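Local structure of RNA-dependent RNA Polymerase (Bombyx mori cytoplasmic polyhedrosis virus, 6TZ0) at residues A847-G855 with D893-F902; L916-I925 with A981-K992. The protein catalyses RNA-templated RNA synthesis, making plus strands in fully conservative transcription and complementary minus strands in genome replication of a double-stranded RNA virus. All coordinates share one frame; numbering follows the deposited sequence.

Contact 1: residues A847-G855 with D893-F902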
loop_
_atom_site.group_PDB
_atom_site.type_symbol
_atom_site.label_atom_id
_atom_site.label_comp_id
_atom_site.label_asym_id
_atom_site.label_seq_id
_atom_site.Cartn_x
_atom_site.Cartn_y
_atom_site.Cartn_z
ATOM N N ALA A 847 -18.313 7.062 -32.712
ATOM C CA ALA A 847 -18.832 8.132 -33.546
ATOM C C ALA A 847 -20.321 7.980 -33.824
ATOM O O ALA A 847 -20.898 6.899 -33.708
ATOM C CB ALA A 847 -18.065 8.196 -34.869
ATOM N N TYR A 848 -20.931 9.094 -34.193
ATOM C CA TYR A 848 -22.311 9.170 -34.653
ATOM C C TYR A 848 -22.353 8.975 -36.165
ATOM O O TYR A 848 -21.307 8.989 -36.815
ATOM C CB TYR A 848 -22.897 10.516 -34.225
ATOM C CG TYR A 848 -23.184 10.614 -32.750
ATOM C CD1 TYR A 848 -24.393 10.178 -32.234
ATOM C CD2 TYR A 848 -22.237 11.121 -31.872
ATOM C CE1 TYR A 848 -24.662 10.255 -30.893
ATOM C CE2 TYR A 848 -22.497 11.206 -30.524
ATOM C CZ TYR A 848 -23.710 10.770 -30.042
ATOM O OH TYR A 848 -23.978 10.846 -28.703
ATOM N N PRO A 849 -23.533 8.732 -36.757
ATOM C CA PRO A 849 -23.610 8.595 -38.226
ATOM C C PRO A 849 -23.166 9.834 -38.991
ATOM O O PRO A 849 -23.716 10.921 -38.825
ATOM C CB PRO A 849 -25.093 8.300 -38.464
ATOM C CG PRO A 849 -25.521 7.622 -37.262
ATOM C CD PRO A 849 -24.784 8.247 -36.133
ATOM N N PHE A 850 -22.149 9.651 -39.831
ATOM C CA PHE A 850 -21.733 10.642 -40.811
ATOM C C PHE A 850 -22.449 10.382 -42.125
ATOM O O PHE A 850 -22.638 9.231 -42.519
ATOM C CB PHE A 850 -20.223 10.597 -41.034
ATOM C CG PHE A 850 -19.422 11.148 -39.897
ATOM C CD1 PHE A 850 -19.199 12.510 -39.791
ATOM C CD2 PHE A 850 -18.901 10.309 -38.928
ATOM C CE1 PHE A 850 -18.464 13.027 -38.749
ATOM C CE2 PHE A 850 -18.166 10.819 -37.877
ATOM C CZ PHE A 850 -17.947 12.181 -37.790
ATOM N N GLU A 851 -22.842 11.454 -42.808
ATOM C CA GLU A 851 -23.535 11.298 -44.077
ATOM C C GLU A 851 -22.530 11.145 -45.210
ATOM O O GLU A 851 -21.522 11.852 -45.264
ATOM C CB GLU A 851 -24.455 12.487 -44.349
ATOM C CG GLU A 851 -25.358 12.281 -45.554
ATOM C CD GLU A 851 -26.262 13.457 -45.826
ATOM O OE1 GLU A 851 -26.154 14.470 -45.112
ATOM O OE2 GLU A 851 -27.088 13.365 -46.756
ATOM N N ARG A 852 -22.807 10.206 -46.109
ATOM C CA ARG A 852 -21.998 10.003 -47.298
ATOM C C ARG A 852 -22.478 10.953 -48.393
ATOM O O ARG A 852 -23.337 11.807 -48.171
ATOM C CB ARG A 852 -22.076 8.547 -47.742
ATOM C CG ARG A 852 -21.550 7.551 -46.731
ATOM C CD ARG A 852 -21.572 6.149 -47.303
ATOM N NE ARG A 852 -21.096 5.148 -46.357
ATOM C CZ ARG A 852 -21.895 4.441 -45.572
ATOM N NH1 ARG A 852 -23.204 4.614 -45.637
ATOM N NH2 ARG A 852 -21.389 3.547 -44.736
ATOM N N ARG A 853 -21.935 10.798 -49.589
ATOM C CA ARG A 853 -22.370 11.597 -50.724
ATOM C C ARG A 853 -23.762 11.204 -51.237
ATOM O O ARG A 853 -24.432 11.998 -51.893
ATOM C CB ARG A 853 -21.363 11.502 -51.871
ATOM C CG ARG A 853 -20.070 12.259 -51.635
ATOM C CD ARG A 853 -19.354 12.536 -52.945
ATOM N NE ARG A 853 -18.116 13.281 -52.747
ATOM C CZ ARG A 853 -18.051 14.601 -52.607
ATOM N NH1 ARG A 853 -19.158 15.327 -52.635
ATOM N NH2 ARG A 853 -16.880 15.194 -52.431
ATOM N N ASP A 854 -24.191 9.980 -50.939
ATOM C CA ASP A 854 -25.422 9.444 -51.492
ATOM C C ASP A 854 -26.642 9.729 -50.631
ATOM O O ASP A 854 -27.765 9.456 -51.068
ATOM C CB ASP A 854 -25.285 7.935 -51.678
ATOM C CG ASP A 854 -24.218 7.576 -52.679
ATOM O OD1 ASP A 854 -23.958 8.397 -53.585
ATOM O OD2 ASP A 854 -23.640 6.475 -52.561
ATOM N N GLY A 855 -26.458 10.268 -49.433
ATOM C CA GLY A 855 -27.533 10.389 -48.479
ATOM C C GLY A 855 -27.593 9.265 -47.473
ATOM O O GLY A 855 -28.365 9.355 -46.512
ATOM N N ASP A 893 -12.227 9.824 -50.708
ATOM C CA ASP A 893 -12.792 11.037 -51.257
ATOM C C ASP A 893 -12.223 12.105 -50.364
ATOM O O ASP A 893 -12.801 12.415 -49.330
ATOM C CB ASP A 893 -14.314 11.011 -51.141
ATOM C CG ASP A 893 -14.961 12.269 -51.680
ATOM O OD1 ASP A 893 -14.293 13.008 -52.431
ATOM O OD2 ASP A 893 -16.141 12.520 -51.355
ATOM N N ASP A 894 -11.088 12.684 -50.754
ATOM C CA ASP A 894 -10.503 13.683 -49.864
ATOM C C ASP A 894 -11.325 14.965 -49.766
ATOM O O ASP A 894 -11.135 15.731 -48.816
ATOM C CB ASP A 894 -9.086 14.004 -50.331
ATOM C CG ASP A 894 -8.135 12.848 -50.125
ATOM O OD1 ASP A 894 -8.314 12.105 -49.139
ATOM O OD2 ASP A 894 -7.224 12.665 -50.957
ATOM N N ASP A 895 -12.231 15.214 -50.710
ATOM C CA ASP A 895 -13.052 16.421 -50.655
ATOM C C ASP A 895 -14.075 16.332 -49.527
ATOM O O ASP A 895 -14.222 17.269 -48.731
ATOM C CB ASP A 895 -13.744 16.630 -52.003
ATOM C CG ASP A 895 -14.342 18.019 -52.160
ATOM O OD1 ASP A 895 -14.198 18.868 -51.253
ATOM O OD2 ASP A 895 -14.972 18.262 -53.209
ATOM N N LEU A 896 -14.791 15.208 -49.448
ATOM C CA LEU A 896 -15.755 15.011 -48.374
ATOM C C LEU A 896 -15.060 14.864 -47.027
ATOM O O LEU A 896 -15.594 15.302 -46.004
ATOM C CB LEU A 896 -16.618 13.790 -48.677
ATOM C CG LEU A 896 -17.765 13.496 -47.716
ATOM C CD1 LEU A 896 -18.703 14.670 -47.709
ATOM C CD2 LEU A 896 -18.499 12.239 -48.130
ATOM N N LEU A 897 -13.863 14.280 -47.016
ATOM C CA LEU A 897 -13.089 14.177 -45.786
ATOM C C LEU A 897 -12.558 15.538 -45.351
ATOM O O LEU A 897 -12.311 15.756 -44.161
ATOM C CB LEU A 897 -11.938 13.183 -45.978
ATOM C CG LEU A 897 -12.091 11.668 -45.743
ATOM C CD1 LEU A 897 -12.272 11.369 -44.292
ATOM C CD2 LEU A 897 -13.243 11.043 -46.505
ATOM N N HIS A 898 -12.381 16.461 -46.301
ATOM C CA HIS A 898 -11.984 17.827 -45.981
ATOM C C HIS A 898 -13.154 18.645 -45.450
ATOM O O HIS A 898 -12.978 19.462 -44.540
ATOM C CB HIS A 898 -11.394 18.502 -47.220
ATOM C CG HIS A 898 -10.999 19.929 -47.000
ATOM N ND1 HIS A 898 -9.854 20.290 -46.325
ATOM C CD2 HIS A 898 -11.608 21.086 -47.347
ATOM C CE1 HIS A 898 -9.771 21.606 -46.271
ATOM N NE2 HIS A 898 -10.823 22.114 -46.886
ATOM N N GLU A 899 -14.350 18.441 -46.008
ATOM C CA GLU A 899 -15.506 19.235 -45.596
ATOM C C GLU A 899 -15.980 18.878 -44.192
ATOM O O GLU A 899 -16.606 19.707 -43.525
ATOM C CB GLU A 899 -16.631 19.066 -46.613
ATOM C CG GLU A 899 -16.300 19.711 -47.948
ATOM C CD GLU A 899 -17.339 19.453 -49.018
ATOM O OE1 GLU A 899 -18.261 18.653 -48.779
ATOM O OE2 GLU A 899 -17.226 20.052 -50.108
ATOM N N TYR A 900 -15.698 17.661 -43.725
ATOM C CA TYR A 900 -15.918 17.326 -42.326
ATOM C C TYR A 900 -14.732 17.675 -41.440
ATOM O O TYR A 900 -14.872 17.665 -40.215
ATOM C CB TYR A 900 -16.219 15.838 -42.150
ATOM C CG TYR A 900 -17.592 15.375 -42.563
ATOM C CD1 TYR A 900 -18.692 15.613 -41.757
ATOM C CD2 TYR A 900 -17.778 14.644 -43.725
ATOM C CE1 TYR A 900 -19.945 15.172 -42.120
ATOM C CE2 TYR A 900 -19.028 14.200 -44.093
ATOM C CZ TYR A 900 -20.104 14.462 -43.289
ATOM O OH TYR A 900 -21.346 14.018 -43.663
ATOM N N GLY A 901 -13.571 17.954 -42.017
ATOM C CA GLY A 901 -12.431 18.352 -41.219
ATOM C C GLY A 901 -11.610 17.217 -40.660
ATOM O O GLY A 901 -10.939 17.394 -39.640
ATOM N N PHE A 902 -11.649 16.043 -41.294
ATOM C CA PHE A 902 -10.790 14.942 -40.874
ATOM C C PHE A 902 -9.335 15.201 -41.228
ATOM O O PHE A 902 -8.430 14.745 -40.518
ATOM C CB PHE A 902 -11.246 13.635 -41.518
ATOM C CG PHE A 902 -12.522 13.080 -40.955
ATOM C CD1 PHE A 902 -12.514 12.374 -39.772
ATOM C CD2 PHE A 902 -13.722 13.241 -41.618
ATOM C CE1 PHE A 902 -13.673 11.847 -39.252
ATOM C CE2 PHE A 902 -14.887 12.708 -41.103
ATOM C CZ PHE A 902 -14.860 12.015 -39.918
#

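Contact 2: residues L916-I925 with A981-K992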
loop_
_atom_site.group_PDB
_atom_site.type_symbol
_atom_site.label_atom_id
_atom_site.label_comp_id
_atom_site.label_asym_id
_atom_site.label_seq_id
_atom_site.Cartn_x
_atom_site.Cartn_y
_atom_site.Cartn_z
ATOM N N LEU A 916 3.996 19.369 -28.030
ATOM C CA LEU A 916 4.768 20.524 -27.580
ATOM C C LEU A 916 4.063 21.132 -26.377
ATOM O O LEU A 916 3.242 22.040 -26.496
ATOM C CB LEU A 916 4.930 21.532 -28.709
ATOM C CG LEU A 916 5.726 21.045 -29.920
ATOM C CD1 LEU A 916 5.699 22.083 -31.025
ATOM C CD2 LEU A 916 7.154 20.706 -29.530
ATOM N N ILE A 917 4.390 20.608 -25.199
ATOM C CA ILE A 917 3.814 21.052 -23.940
ATOM C C ILE A 917 4.948 21.447 -23.005
ATOM O O ILE A 917 6.127 21.272 -23.312
ATOM C CB ILE A 917 2.937 19.966 -23.286
ATOM C CG1 ILE A 917 3.776 18.714 -23.019
ATOM C CG2 ILE A 917 1.742 19.643 -24.161
ATOM C CD1 ILE A 917 3.089 17.684 -22.164
ATOM N N ASP A 918 4.572 21.990 -21.853
ATOM C CA ASP A 918 5.552 22.256 -20.812
ATOM C C ASP A 918 6.020 20.952 -20.177
ATOM O O ASP A 918 5.269 19.979 -20.087
ATOM C CB ASP A 918 4.978 23.207 -19.761
ATOM C CG ASP A 918 3.633 22.756 -19.224
ATOM O OD1 ASP A 918 3.054 21.785 -19.754
ATOM O OD2 ASP A 918 3.148 23.383 -18.261
ATOM N N GLU A 919 7.277 20.930 -19.756
ATOM C CA GLU A 919 7.909 19.712 -19.277
ATOM C C GLU A 919 8.721 20.028 -18.034
ATOM O O GLU A 919 9.553 20.941 -18.048
ATOM C CB GLU A 919 8.804 19.107 -20.366
ATOM C CG GLU A 919 9.413 17.760 -20.023
ATOM C CD GLU A 919 8.392 16.638 -19.988
ATOM O OE1 GLU A 919 7.355 16.748 -20.673
ATOM O OE2 GLU A 919 8.636 15.637 -19.280
ATOM N N VAL A 920 8.472 19.279 -16.962
ATOM C CA VAL A 920 9.263 19.409 -15.745
ATOM C C VAL A 920 10.662 18.876 -16.020
ATOM O O VAL A 920 10.839 17.702 -16.363
ATOM C CB VAL A 920 8.605 18.662 -14.580
ATOM C CG1 VAL A 920 9.479 18.739 -13.348
ATOM C CG2 VAL A 920 7.224 19.224 -14.303
ATOM N N LYS A 921 11.661 19.738 -15.878
ATOM C CA LYS A 921 13.036 19.386 -16.195
ATOM C C LYS A 921 13.805 19.074 -14.919
ATOM O O LYS A 921 13.845 19.889 -13.993
ATOM C CB LYS A 921 13.722 20.513 -16.965
ATOM C CG LYS A 921 15.164 20.216 -17.324
ATOM C CD LYS A 921 15.268 19.004 -18.223
ATOM C CE LYS A 921 14.715 19.297 -19.598
ATOM N NZ LYS A 921 14.888 18.144 -20.518
ATOM N N LYS A 922 14.418 17.897 -14.883
ATOM C CA LYS A 922 15.230 17.450 -13.763
ATOM C C LYS A 922 16.696 17.666 -14.097
ATOM O O LYS A 922 17.101 17.541 -15.257
ATOM C CB LYS A 922 14.978 15.970 -13.450
ATOM C CG LYS A 922 13.825 15.686 -12.492
ATOM C CD LYS A 922 12.454 15.887 -13.117
ATOM C CE LYS A 922 12.161 14.846 -14.177
ATOM N NZ LYS A 922 10.804 15.032 -14.749
ATOM N N GLU A 923 17.490 17.997 -13.085
ATOM C CA GLU A 923 18.916 18.236 -13.264
ATOM C C GLU A 923 19.652 16.972 -12.834
ATOM O O GLU A 923 19.714 16.654 -11.643
ATOM C CB GLU A 923 19.358 19.464 -12.471
ATOM C CG GLU A 923 20.658 20.072 -12.956
ATOM C CD GLU A 923 21.865 19.481 -12.283
ATOM O OE1 GLU A 923 21.749 19.126 -11.097
ATOM O OE2 GLU A 923 22.921 19.362 -12.939
ATOM N N ASP A 924 20.206 16.254 -13.806
ATOM C CA ASP A 924 20.669 14.892 -13.590
ATOM C C ASP A 924 22.049 14.854 -12.942
ATOM O O ASP A 924 22.794 15.835 -12.937
ATOM C CB ASP A 924 20.710 14.125 -14.910
ATOM C CG ASP A 924 19.331 13.863 -15.476
ATOM O OD1 ASP A 924 18.361 13.796 -14.689
ATOM O OD2 ASP A 924 19.219 13.710 -16.710
ATOM N N ILE A 925 22.380 13.685 -12.392
ATOM C CA ILE A 925 23.707 13.406 -11.854
ATOM C C ILE A 925 24.625 12.979 -12.990
ATOM O O ILE A 925 24.167 12.733 -14.111
ATOM C CB ILE A 925 23.659 12.335 -10.749
ATOM C CG1 ILE A 925 23.114 11.021 -11.296
ATOM C CG2 ILE A 925 22.810 12.790 -9.591
ATOM C CD1 ILE A 925 23.256 9.872 -10.334
ATOM N N ALA A 981 16.875 9.832 -10.564
ATOM C CA ALA A 981 17.837 10.492 -9.690
ATOM C C ALA A 981 18.122 11.918 -10.148
ATOM O O ALA A 981 18.083 12.231 -11.341
ATOM C CB ALA A 981 19.148 9.710 -9.617
ATOM N N MET A 982 18.420 12.781 -9.176
ATOM C CA MET A 982 18.702 14.189 -9.414
ATOM C C MET A 982 19.931 14.601 -8.623
ATOM O O MET A 982 20.237 14.020 -7.581
ATOM C CB MET A 982 17.541 15.079 -8.989
ATOM C CG MET A 982 16.288 14.915 -9.796
ATOM S SD MET A 982 15.009 15.934 -9.069
ATOM C CE MET A 982 14.734 14.979 -7.594
ATOM N N ALA A 983 20.626 15.623 -9.116
ATOM C CA ALA A 983 21.746 16.201 -8.388
ATOM C C ALA A 983 21.353 17.416 -7.562
ATOM O O ALA A 983 22.215 17.994 -6.894
ATOM C CB ALA A 983 22.872 16.582 -9.353
ATOM N N THR A 984 20.083 17.812 -7.588
ATOM C CA THR A 984 19.588 18.912 -6.779
ATOM C C THR A 984 18.162 18.604 -6.352
ATOM O O THR A 984 17.545 17.643 -6.820
ATOM C CB THR A 984 19.650 20.240 -7.532
ATOM O OG1 THR A 984 19.234 21.301 -6.664
ATOM C CG2 THR A 984 18.752 20.196 -8.753
ATOM N N LYS A 985 17.631 19.432 -5.456
ATOM C CA LYS A 985 16.308 19.183 -4.901
ATOM C C LYS A 985 15.195 19.962 -5.585
ATOM O O LYS A 985 14.026 19.750 -5.250
ATOM C CB LYS A 985 16.292 19.498 -3.403
ATOM C CG LYS A 985 16.481 20.963 -3.071
ATOM C CD LYS A 985 16.509 21.177 -1.567
ATOM C CE LYS A 985 16.737 22.637 -1.210
ATOM N NZ LYS A 985 15.580 23.500 -1.580
ATOM N N GLU A 986 15.514 20.849 -6.522
ATOM C CA GLU A 986 14.497 21.616 -7.223
ATOM C C GLU A 986 14.505 21.301 -8.714
ATOM O O GLU A 986 15.538 20.958 -9.295
ATOM C CB GLU A 986 14.686 23.121 -6.999
ATOM C CG GLU A 986 15.922 23.738 -7.644
ATOM C CD GLU A 986 17.140 23.720 -6.739
ATOM O OE1 GLU A 986 17.127 22.996 -5.724
ATOM O OE2 GLU A 986 18.114 24.438 -7.045
ATOM N N THR A 987 13.324 21.397 -9.324
ATOM C CA THR A 987 13.135 21.176 -10.749
ATOM C C THR A 987 12.479 22.397 -11.376
ATOM O O THR A 987 11.762 23.147 -10.709
ATOM C CB THR A 987 12.262 19.943 -11.030
ATOM O OG1 THR A 987 10.962 20.138 -10.464
ATOM C CG2 THR A 987 12.883 18.689 -10.439
ATOM N N THR A 988 12.727 22.585 -12.670
ATOM C CA THR A 988 12.211 23.722 -13.414
ATOM C C THR A 988 11.266 23.251 -14.512
ATOM O O THR A 988 11.338 22.108 -14.966
ATOM C CB THR A 988 13.345 24.540 -14.036
ATOM O OG1 THR A 988 14.065 23.725 -14.969
ATOM C CG2 THR A 988 14.300 25.027 -12.960
ATOM N N VAL A 989 10.381 24.148 -14.933
ATOM C CA VAL A 989 9.427 23.865 -15.999
ATOM C C VAL A 989 9.917 24.518 -17.283
ATOM O O VAL A 989 10.101 25.738 -17.340
ATOM C CB VAL A 989 8.021 24.358 -15.634
ATOM C CG1 VAL A 989 7.094 24.224 -16.823
ATOM C CG2 VAL A 989 7.484 23.571 -14.457
ATOM N N GLN A 990 10.121 23.708 -18.317
ATOM C CA GLN A 990 10.556 24.176 -19.622
ATOM C C GLN A 990 9.408 24.058 -20.614
ATOM O O GLN A 990 8.882 22.962 -20.832
ATOM C CB GLN A 990 11.758 23.372 -20.115
ATOM C CG GLN A 990 12.284 23.816 -21.461
ATOM C CD GLN A 990 13.478 23.004 -21.911
ATOM O OE1 GLN A 990 13.908 22.080 -21.223
ATOM N NE2 GLN A 990 14.018 23.342 -23.074
ATOM N N SER A 991 9.025 25.181 -21.209
ATOM C CA SER A 991 7.995 25.191 -22.234
ATOM C C SER A 991 8.617 24.978 -23.610
ATOM O O SER A 991 9.836 25.015 -23.786
ATOM C CB SER A 991 7.212 26.502 -22.199
ATOM O OG SER A 991 6.241 26.537 -23.229
ATOM N N LYS A 992 7.757 24.747 -24.599
ATOM C CA LYS A 992 8.194 24.455 -25.955
ATOM C C LYS A 992 7.505 25.390 -26.938
ATOM O O LYS A 992 6.388 25.857 -26.698
ATOM C CB LYS A 992 7.919 22.993 -26.317
ATOM C CG LYS A 992 8.775 22.022 -25.530
ATOM C CD LYS A 992 8.493 20.583 -25.887
ATOM C CE LYS A 992 9.478 19.664 -25.182
ATOM N NZ LYS A 992 9.313 19.702 -23.703
#

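Contact 1: residues A847-G855 with D893-F902
F850 meets two aromatic rings of the 893-902 segment, one with its edge and one with a face. It turns the edge to one face of Y900, its CD1 lying 3.6 Å from CE1 of Y900, in a T-shaped pair with planes at 87°. F902 in turn directs its edge at a face of F850, the ring centroids 5.3 Å apart and the planes inclined at 61°. The side chains of F850 and Y900 slide past each other in opposite directions, and the Y900 hydroxyl ends at the backbone of E851: OH donates to its carbonyl O at 2.7 Å, in the carbonyl plane and on a lone pair. Further along, R853, extended from CG to NE, salt-bridges D893, the N-cap residue of helix 894-899, through weak bonds from NE to OD2 and from NH2 to OD1; guanidinium and carboxylate are twisted 45° apart. A long salt bridge runs from R853 NH2 to D895 OD2 (3.7 Å), while L896 CB lies over one guanidinium face. At the helix's other end, G901 closes a Schellman motif. The loop after strand 827-831 is thereby joined to helix 894-899, with L874 and V878 of helix 873-878 also against F850 and R20 of helix 20-35 touching L896 and Y900.

Contact 2: residues L916-I925 with A981-K992
E919 and Q990 exchange two backbone hydrogen bonds, as do K921 and T988, making 919-921 and 988-990 a two-stranded antiparallel sheet. Between them V920 and V989 form the non-hydrogen-bonded pair. Beyond the strands, A983 N donates to E923 O at 2.9 Å, a second backbone link.

Apolar contacts accompany this pairing along its length. V920 and V989 share one face of the sheet and touch through their CG2 methyls, while V989 CG1 meets CB of D918 at 3.8 Å. K922, bent at chi2 and chi3, brings CG to 3.6 Å from SD of M982. I925 rests CG2 on A983 CB at 3.8 Å. At the other end the aliphatic part of K992 crosses L916 at about a right angle, CD2 of L916 being 3.9 Å from CD of K992.

Charged and polar chains run alongside one another. K992 NZ approaches CB of E919 (3.4 Å) while OE1 of E919 stays 4.7 Å from that NZ, the charges near but not in contact. K921 accompanies Q990, its CE 3.3 Å from OE1 of Q990. Within segment 916-925, the doubled-back K922 NZ bonds V920 O from above the carbonyl plane.

The hydrogen bonding across this long-range two-stranded antiparallel pairing at the surface is therefore all between backbone groups; the side chains add mainly methylene and methyl contacts, with any electrostatic help from E919 and K992 probably modest.

How the contacts relate
Contact 1 and contact 2 follow each other in series along the chain, the first closing before the second opens, and they do not touch: their centres are 44 Å apart and their nearest atoms about 18 Å. They illustrate two ways of joining distant segments, one by side chains between a loop and a short helix, the other largely by backbone pairing of strands. Contact 1 lies away from the known ligand and metal sites. Contact 2 is nearer to one, the side chain of I917 being about 12 Å from that of R791, an ATP-binding residue at the start of strand 791-795, whose F792 and L794 pack against I917 and L916.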